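Local coordinates for uncharacterized protein (Bacillus subtilis, PDB 5IHY) that probably acts as a metal-dependent phosphohydrolase of the HD-domain family, at the interface of chains A and B. Sequence-based numbering; all coordinates share one arbitrary frame. Chains: chain A/B, Uncharacterized protein.

Contact 1: the interface of chains A and B. Residues chain A 153-155; chain B 34, 38, 145.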
loop_
_atom_site.group_PDB
_atom_site.type_symbol
_atom_site.label_atom_id
_atom_site.label_comp_id
_atom_site.label_asym_id
_atom_site.label_seq_id
_atom_site.Cartn_x
_atom_site.Cartn_y
_atom_site.Cartn_z
ATOM N N GLY A 153 -10.871 -0.429 1.548
ATOM C CA GLY A 153 -10.580 0.651 0.604
ATOM C C GLY A 153 -9.364 1.486 0.984
ATOM O O GLY A 153 -8.775 1.289 2.045
ATOM N N LEU A 154 -8.976 2.405 0.105
ATOM C CA LEU A 154 -7.881 3.334 0.381
ATOM C C LEU A 154 -8.381 4.360 1.398
ATOM O O LEU A 154 -7.669 4.706 2.343
ATOM C CB LEU A 154 -7.415 4.024 -0.911
ATOM C CG LEU A 154 -5.969 4.522 -1.102
ATOM C CD1 LEU A 154 -5.703 4.821 -2.580
ATOM C CD2 LEU A 154 -5.640 5.750 -0.252
ATOM N N TYR A 155 -9.614 4.823 1.177
ATOM C CA TYR A 155 -10.339 5.731 2.062
ATOM C C TYR A 155 -11.851 5.476 1.897
ATOM O O TYR A 155 -12.273 4.715 1.014
ATOM C CB TYR A 155 -9.991 7.203 1.759
ATOM C CG TYR A 155 -10.120 7.590 0.297
ATOM C CD1 TYR A 155 -11.347 7.961 -0.246
ATOM C CD2 TYR A 155 -9.006 7.583 -0.549
ATOM C CE1 TYR A 155 -11.467 8.304 -1.599
ATOM C CE2 TYR A 155 -9.115 7.924 -1.902
ATOM C CZ TYR A 155 -10.346 8.281 -2.417
ATOM O OH TYR A 155 -10.454 8.619 -3.747
ATOM N N LEU B 34 -13.824 4.292 -6.425
ATOM C CA LEU B 34 -12.990 5.381 -5.911
ATOM C C LEU B 34 -11.913 5.809 -6.895
ATOM O O LEU B 34 -11.684 7.004 -7.086
ATOM C CB LEU B 34 -12.324 4.983 -4.594
ATOM C CG LEU B 34 -13.171 4.676 -3.365
ATOM C CD1 LEU B 34 -12.240 4.087 -2.315
ATOM C CD2 LEU B 34 -13.903 5.919 -2.841
ATOM N N ARG B 38 -11.976 9.398 -9.132
ATOM C CA ARG B 38 -10.781 10.215 -9.002
ATOM C C ARG B 38 -10.153 10.501 -10.371
ATOM O O ARG B 38 -9.723 11.625 -10.640
ATOM C CB ARG B 38 -9.790 9.482 -8.096
ATOM C CG ARG B 38 -8.812 10.359 -7.340
ATOM C CD ARG B 38 -8.176 9.602 -6.162
ATOM N NE ARG B 38 -7.495 8.374 -6.579
ATOM C CZ ARG B 38 -7.872 7.145 -6.231
ATOM N NH1 ARG B 38 -8.924 6.965 -5.442
ATOM N NH2 ARG B 38 -7.192 6.091 -6.670
HETATM N N MSE B 145 -1.440 -1.876 -1.868
HETATM C CA MSE B 145 -2.738 -2.540 -1.754
HETATM C C MSE B 145 -2.835 -3.721 -2.717
HETATM O O MSE B 145 -3.320 -4.789 -2.345
HETATM C CB MSE B 145 -3.880 -1.565 -2.020
HETATM C CG MSE B 145 -4.140 -0.618 -0.880
HETATM SE SE MSE B 145 -5.649 0.541 -1.249
HETATM C CE MSE B 145 -7.094 -0.722 -1.008
#
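A:Gly153 and A:Leu154 receive the tip of B:Met145, which rises from helix 136-150 of chain B to meet the chain A loop at its backbone. The patch belongs to the two-fold interface between two copies of the protein, possibly its biological dimer, where this loop lies against two helices of chain B. This residue B:Met145 is selenomethionine, so selenium stands where the native protein carries sulfur. SE lies against CB of A:Leu154, 3.9 Å away, and comes about equally near CA of that residue. The methionine chain bends at its third torsion (chi3 74°), which turns the methyl toward the peptide rather than farther along the leucine. There CE of B:Met145 rests 3.7 Å from the carbonyl carbon C of A:Gly153, next to the N of A:Leu154. The two side chains cross at about a right angle, making this a contact of selenium with the base of the leucine rather than with its methyl branches.

B:Leu34, near the start of helix 33-49, forms the second apolar contact. One of its methyls leans over the rim of the A:Tyr155 ring, with CD2 3.6 Å from CE1, while the two side chains run past each other in opposite directions. The other methyl branch reaches back to the tyrosine backbone, CD1 lying 3.4 Å from the carbonyl O of A:Tyr155. The leucine thus packs on both the ring and the main chain of one loop residue.

Farther out, the tyrosine carries its phenol to B:Arg38, one helical turn beyond B:Leu34. The guanidinium NH1 donates a hydrogen bond of 2.8 Å to the phenolic OH of A:Tyr155. The bond is moderately bent, at 151° at the hydrogen, and the oxygen meets the guanidinium at its edge, close to its plane. Ring and guanidinium planes stand 70° apart, so the arginine addresses the hydroxyl instead of stacking on the ring. CD of B:Arg38 also lies 3.5 Å from OH of A:Tyr155.

Contact 2: the interface of chains A and B. Residues chain A 154-155, 202-203; chain B 38, 138, 188.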
loop_
_atom_site.group_PDB
_atom_site.type_symbol
_atom_site.label_atom_id
_atom_site.label_comp_id
_atom_site.label_asym_id
_atom_site.label_seq_id
_atom_site.Cartn_x
_atom_site.Cartn_y
_atom_site.Cartn_z
ATOM N N LEU A 154 -8.976 2.405 0.105
ATOM C CA LEU A 154 -7.881 3.334 0.381
ATOM C C LEU A 154 -8.381 4.360 1.398
ATOM O O LEU A 154 -7.669 4.706 2.343
ATOM C CB LEU A 154 -7.415 4.024 -0.911
ATOM C CG LEU A 154 -5.969 4.522 -1.102
ATOM C CD1 LEU A 154 -5.703 4.821 -2.580
ATOM C CD2 LEU A 154 -5.640 5.750 -0.252
ATOM N N TYR A 155 -9.614 4.823 1.177
ATOM C CA TYR A 155 -10.339 5.731 2.062
ATOM C C TYR A 155 -11.851 5.476 1.897
ATOM O O TYR A 155 -12.273 4.715 1.014
ATOM C CB TYR A 155 -9.991 7.203 1.759
ATOM C CG TYR A 155 -10.120 7.590 0.297
ATOM C CD1 TYR A 155 -11.347 7.961 -0.246
ATOM C CD2 TYR A 155 -9.006 7.583 -0.549
ATOM C CE1 TYR A 155 -11.467 8.304 -1.599
ATOM C CE2 TYR A 155 -9.115 7.924 -1.902
ATOM C CZ TYR A 155 -10.346 8.281 -2.417
ATOM O OH TYR A 155 -10.454 8.619 -3.747
ATOM N N ASP A 202 -3.243 15.600 -3.310
ATOM C CA ASP A 202 -3.554 14.811 -4.510
ATOM C C ASP A 202 -5.000 14.318 -4.592
ATOM O O ASP A 202 -5.480 13.994 -5.677
ATOM C CB ASP A 202 -2.629 13.590 -4.604
ATOM C CG ASP A 202 -1.171 13.958 -4.834
ATOM O OD1 ASP A 202 -0.849 15.160 -4.976
ATOM O OD2 ASP A 202 -0.339 13.028 -4.874
ATOM N N ILE A 203 -5.676 14.214 -3.449
ATOM C CA ILE A 203 -7.083 13.802 -3.418
ATOM C C ILE A 203 -7.901 14.840 -2.663
ATOM O O ILE A 203 -8.184 14.671 -1.473
ATOM C CB ILE A 203 -7.297 12.400 -2.785
ATOM C CG1 ILE A 203 -6.333 11.380 -3.394
ATOM C CG2 ILE A 203 -8.760 11.955 -2.951
ATOM C CD1 ILE A 203 -6.315 10.022 -2.701
ATOM N N ARG B 38 -11.976 9.398 -9.132
ATOM C CA ARG B 38 -10.781 10.215 -9.002
ATOM C C ARG B 38 -10.153 10.501 -10.371
ATOM O O ARG B 38 -9.723 11.625 -10.640
ATOM C CB ARG B 38 -9.790 9.482 -8.096
ATOM C CG ARG B 38 -8.812 10.359 -7.340
ATOM C CD ARG B 38 -8.176 9.602 -6.162
ATOM N NE ARG B 38 -7.495 8.374 -6.579
ATOM C CZ ARG B 38 -7.872 7.145 -6.231
ATOM N NH1 ARG B 38 -8.924 6.965 -5.442
ATOM N NH2 ARG B 38 -7.192 6.091 -6.670
ATOM N N VAL B 138 -0.629 8.647 -4.012
ATOM C CA VAL B 138 -1.749 7.768 -4.362
ATOM C C VAL B 138 -1.270 6.486 -5.055
ATOM O O VAL B 138 -1.806 5.405 -4.796
ATOM C CB VAL B 138 -2.866 8.493 -5.180
ATOM C CG1 VAL B 138 -2.375 8.906 -6.558
ATOM C CG2 VAL B 138 -4.119 7.614 -5.291
ATOM N N ARG B 188 4.698 14.622 -8.183
ATOM C CA ARG B 188 4.345 13.269 -7.777
ATOM C C ARG B 188 5.549 12.343 -7.849
ATOM O O ARG B 188 5.820 11.600 -6.899
ATOM C CB ARG B 188 3.179 12.737 -8.609
ATOM C CG ARG B 188 1.857 13.475 -8.365
ATOM C CD ARG B 188 0.705 12.726 -9.005
ATOM N NE ARG B 188 -0.578 13.406 -8.847
ATOM C CZ ARG B 188 -1.749 12.779 -8.731
ATOM N NH1 ARG B 188 -1.814 11.444 -8.724
ATOM N NH2 ARG B 188 -2.861 13.492 -8.600
#
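At the C-terminal end of chain A helix 179-202 the backbone passes from helical at A:Asp202 to extended at A:Ile203 (phi -126°), and these neighbours meet two different arginines of chain B, B:Arg188 and B:Arg38. Together with the chain A loop, this helix end forms a further part of the two-fold interface, which may be that of a biological dimer.

The isoleucine packs on the aliphatic stretch of B:Arg38, whose guanidinium also serves the A:Tyr155 hydroxyl. With CG1 of A:Ile203 placed beside the backbone N (chi1 -49°), that carbon comes within 3.8 Å of CD of B:Arg38. CG2 and CD1 of A:Ile203 lie only slightly farther from the same methylene, so three carbons of the isoleucine face it from one side. Were B:Arg38 cut back to an alanine here, the tyrosine hydroxyl would probably be left without this donor and a gap would be likely to open against A:Ile203, whose branches would lose the methylene they pack against.

B:Val138, near the start of helix 136-150, extends the apolar surface more loosely. Its CG2 lies 4.2 Å from CD1 of A:Ile203, the side chains crossing at nearly a right angle, and it stands equally far from CD1 of A:Leu154.

The charged pair lies beyond this apolar strip. B:Arg188, extended from CG to NE, passes A:Asp202 in the opposite direction, and carboxylate and guanidinium stack with their planes 5° apart. The carboxylate carbon CG of A:Asp202 sits over one guanidinium face, offset toward the rim. This is a long salt bridge, made face to face, which suggests general charge attraction more than directional bonding: NE of B:Arg188 lies 4.0 Å from OD2 of A:Asp202.

Contact 1 and contact 2 are adjoining parts of one two-fold interface, the centres of their C-alpha atoms about 7 Å apart. A:Leu154, A:Tyr155 and B:Arg38 belong to both, and helices 33-49 and 136-150 of chain B contribute to each. Contact 1 is the face turned to the loop of chain A, whereas contact 2 continues to the end of helix 179-202 and involves that helix from both copies. Symmetry repeats the pair with the chains exchanged. Such a continuous, duplicated surface is consistent with a dimer, although the structure alone does not show that this is the form in solution.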